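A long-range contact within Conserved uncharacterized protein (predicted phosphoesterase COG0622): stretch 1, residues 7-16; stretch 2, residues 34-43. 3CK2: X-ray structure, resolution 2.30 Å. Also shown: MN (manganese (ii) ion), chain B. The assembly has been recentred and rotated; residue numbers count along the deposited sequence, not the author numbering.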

# COMPACT_ATOMS: atom_id res chain seq x y z
N GLN A 7 8.33 13.30 -2.29
CA GLN A 7 8.53 11.87 -2.22
C GLN A 7 7.50 11.20 -3.10
O GLN A 7 6.44 11.77 -3.40
CB GLN A 7 8.37 11.38 -0.79
CG GLN A 7 9.35 11.97 0.21
CD GLN A 7 8.92 11.72 1.64
OE1 GLN A 7 7.73 11.56 1.93
NE2 GLN A 7 9.88 11.66 2.53
N THR A 8 7.85 10.00 -3.56
CA THR A 8 6.97 9.15 -4.32
C THR A 8 7.08 7.75 -3.72
O THR A 8 8.18 7.25 -3.50
CB THR A 8 7.34 9.10 -5.82
OG1 THR A 8 7.26 10.42 -6.35
CG2 THR A 8 6.40 8.14 -6.59
N ILE A 9 5.93 7.16 -3.41
CA ILE A 9 5.91 5.77 -2.97
C ILE A 9 5.00 4.98 -3.90
O ILE A 9 4.08 5.53 -4.54
CB ILE A 9 5.50 5.63 -1.45
CG1 ILE A 9 4.03 6.06 -1.22
CG2 ILE A 9 6.52 6.37 -0.52
CD1 ILE A 9 3.49 5.69 0.14
N ILE A 10 5.34 3.71 -4.03
CA ILE A 10 4.60 2.72 -4.82
C ILE A 10 4.09 1.67 -3.84
O ILE A 10 4.86 1.15 -3.01
CB ILE A 10 5.47 2.05 -5.96
CG1 ILE A 10 5.93 3.11 -6.99
CG2 ILE A 10 4.66 0.92 -6.68
CD1 ILE A 10 4.72 3.81 -7.81
N VAL A 11 2.77 1.43 -3.90
CA VAL A 11 2.07 0.54 -2.98
C VAL A 11 1.29 -0.49 -3.80
O VAL A 11 0.50 -0.11 -4.67
CB VAL A 11 1.08 1.33 -2.07
CG1 VAL A 11 0.52 0.42 -0.96
CG2 VAL A 11 1.77 2.58 -1.48
N MSE A 12 1.49 -1.78 -3.50
CA MSE A 12 0.65 -2.86 -4.08
C MSE A 12 0.23 -3.85 -3.00
O MSE A 12 0.62 -3.73 -1.86
CB MSE A 12 1.39 -3.57 -5.22
CG MSE A 12 2.63 -4.28 -4.75
SE MSE A 12 3.59 -5.22 -6.16
CE MSE A 12 5.36 -5.09 -5.33
N SER A 13 -0.59 -4.83 -3.36
CA SER A 13 -1.20 -5.73 -2.40
C SER A 13 -1.98 -6.82 -3.06
O SER A 13 -2.53 -6.63 -4.15
CB SER A 13 -2.16 -4.97 -1.47
OG SER A 13 -2.51 -5.73 -0.33
N ASP A 14 -2.07 -7.95 -2.36
CA ASP A 14 -3.02 -9.03 -2.71
C ASP A 14 -2.76 -9.50 -4.15
O ASP A 14 -3.67 -9.59 -5.00
CB ASP A 14 -4.47 -8.57 -2.49
CG ASP A 14 -4.80 -8.37 -1.01
OD1 ASP A 14 -5.25 -9.37 -0.37
OD2 ASP A 14 -4.66 -7.21 -0.52
N SER A 15 -1.49 -9.86 -4.36
CA SER A 15 -0.94 -10.37 -5.61
C SER A 15 -1.16 -11.89 -5.82
O SER A 15 -1.17 -12.35 -6.94
CB SER A 15 0.56 -10.00 -5.71
OG SER A 15 1.25 -10.25 -4.50
N HIS A 16 -1.34 -12.63 -4.74
CA HIS A 16 -1.91 -13.99 -4.74
C HIS A 16 -1.26 -14.98 -5.70
O HIS A 16 -1.91 -15.56 -6.58
CB HIS A 16 -3.45 -13.94 -4.92
CG HIS A 16 -4.17 -13.53 -3.66
ND1 HIS A 16 -4.33 -14.38 -2.58
CD2 HIS A 16 -4.70 -12.35 -3.30
CE1 HIS A 16 -4.94 -13.74 -1.61
NE2 HIS A 16 -5.18 -12.50 -2.02
N ASP A 34 11.05 6.68 -3.55
CA ASP A 34 11.53 6.60 -2.17
C ASP A 34 11.27 5.27 -1.45
O ASP A 34 12.04 4.89 -0.60
CB ASP A 34 10.98 7.77 -1.35
CG ASP A 34 11.41 9.09 -1.90
OD1 ASP A 34 12.39 9.66 -1.37
OD2 ASP A 34 10.83 9.50 -2.91
N ALA A 35 10.20 4.56 -1.80
CA ALA A 35 9.89 3.28 -1.17
C ALA A 35 8.85 2.56 -2.01
O ALA A 35 8.06 3.19 -2.70
CB ALA A 35 9.37 3.48 0.27
N VAL A 36 8.89 1.22 -1.94
CA VAL A 36 7.93 0.35 -2.57
C VAL A 36 7.34 -0.54 -1.49
O VAL A 36 8.08 -1.18 -0.76
CB VAL A 36 8.56 -0.48 -3.73
CG1 VAL A 36 7.50 -1.42 -4.38
CG2 VAL A 36 9.16 0.45 -4.78
N PHE A 37 6.00 -0.59 -1.43
CA PHE A 37 5.28 -1.37 -0.38
C PHE A 37 4.38 -2.47 -0.93
O PHE A 37 3.69 -2.28 -1.93
CB PHE A 37 4.38 -0.44 0.45
CG PHE A 37 5.13 0.62 1.14
CD1 PHE A 37 5.58 0.43 2.43
CD2 PHE A 37 5.41 1.82 0.50
CE1 PHE A 37 6.28 1.40 3.08
CE2 PHE A 37 6.14 2.80 1.15
CZ PHE A 37 6.57 2.58 2.46
N HIS A 38 4.31 -3.58 -0.22
CA HIS A 38 3.37 -4.65 -0.56
C HIS A 38 2.62 -4.96 0.71
O HIS A 38 3.24 -5.21 1.71
CB HIS A 38 4.10 -5.86 -1.12
CG HIS A 38 3.21 -6.91 -1.69
ND1 HIS A 38 2.22 -7.53 -0.96
CD2 HIS A 38 3.20 -7.48 -2.92
CE1 HIS A 38 1.61 -8.40 -1.73
NE2 HIS A 38 2.17 -8.38 -2.93
N ASN A 39 1.29 -4.89 0.69
CA ASN A 39 0.50 -4.96 1.92
C ASN A 39 -0.04 -6.37 2.24
O ASN A 39 -0.94 -6.53 3.07
CB ASN A 39 -0.63 -3.93 1.86
CG ASN A 39 -0.14 -2.51 1.67
OD1 ASN A 39 1.03 -2.20 1.95
ND2 ASN A 39 -1.04 -1.61 1.18
N GLY A 40 0.53 -7.36 1.56
CA GLY A 40 0.34 -8.76 1.89
C GLY A 40 -0.56 -9.55 0.97
O GLY A 40 -1.11 -9.06 -0.02
N ASP A 41 -0.72 -10.81 1.35
CA ASP A 41 -1.38 -11.85 0.55
C ASP A 41 -0.67 -12.00 -0.79
O ASP A 41 -1.29 -12.01 -1.84
CB ASP A 41 -2.85 -11.51 0.38
CG ASP A 41 -3.72 -12.10 1.43
OD1 ASP A 41 -3.21 -12.65 2.40
OD2 ASP A 41 -4.96 -11.99 1.24
N SER A 42 0.65 -12.10 -0.75
CA SER A 42 1.45 -12.39 -1.95
C SER A 42 1.48 -13.88 -2.26
O SER A 42 1.58 -14.28 -3.44
CB SER A 42 2.89 -11.86 -1.80
OG SER A 42 3.56 -12.42 -0.71
N GLU A 43 1.43 -14.69 -1.20
CA GLU A 43 1.55 -16.15 -1.26
C GLU A 43 2.96 -16.60 -1.68
O GLU A 43 3.15 -17.74 -2.07
CB GLU A 43 0.47 -16.77 -2.12
CG GLU A 43 -0.97 -16.43 -1.67
CD GLU A 43 -2.00 -17.11 -2.58
OE1 GLU A 43 -1.62 -18.07 -3.28
OE2 GLU A 43 -3.17 -16.68 -2.64
MN MN B . -6.26 -11.21 -0.39
O HOH W 1 2.66 -12.37 -5.37
O HOH W 2 -7.52 -13.02 -0.30
O HOH W 3 -7.66 -10.66 1.22

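Two neighbouring parallel β-strands run side by side and then open into loops whose side chains together hold a manganese ion, so the contact is a backbone ladder ending in a metal site. The strand axes approach to 4.6 Å with 16° between their directions, and the two stretches bury 936 Å² between them.

The ladder follows the alternating pattern of a parallel pair, in which one residue gives both its N and its O to the neighbouring strand. Ile 10 N donates to Ala 35 O (3.1 Å) and Ile 10 O accepts from Phe 37 N (2.6 Å); two residues on, Met 12 N donates to Phe 37 O (2.7 Å) and Met 12 O accepts from Asn 39 N (2.9 Å). Before the ladder, Asp 34 closes a two-bond link with Thr 8: Thr 8 N donates to the carboxylate oxygen Asp 34 OD2 (3.1 Å), and Asp 34 N to Thr 8 O (2.9 Å).

Side chains alternate between the sheet faces. Val 11 and Phe 37 share one, where Val 11 CG1 lies 4.2 Å from Phe 37 CB and Ile 9 CB meets the ring edge at Phe 37 CE2 (3.9 Å). The other carries Ile 10, Val 36, Met 12 and His 38; Ile 10 CB lies 4.2 Å from Val 36 CG2, while the selenomethionine Met 12 reaches His 38, CG to CD2, at 3.7 Å.

The His 38 ring is fixed from several directions. Ser 13 CA sits over its face, 4.2 Å from the ring centroid, in a CH-π contact; Gly 40 N donates to His 38 ND1 (3.0 Å), and His 38 NE2 shares a short hydrogen bond with Ser 15 OG (2.6 Å). A water links Ser 15 OG (2.7 Å) to Ser 42 O (2.9 Å).

Backbone bonds continue through the loops: Asp 14 N donates to Gly 40 O (2.8 Å) and His 16 N to Asp 41 O (3.0 Å). They hold together the segments that supply the metal ligands, Asp 14 OD1 (2.1 Å from MN), His 16 NE2 (2.3 Å from MN) and Asp 41 OD2 (2.2 Å from MN). Asp 14 OD1 and Asp 41 OD2 lie 3.1 Å apart without a hydrogen bond; both are ligands of the same cation, which offsets their repulsion. Two waters and an atom from elsewhere in the structure also bind the ion. With NE2 on the metal, His 16 uses ND1 to donate to Glu 43 OE2 (2.6 Å), which orients the ring.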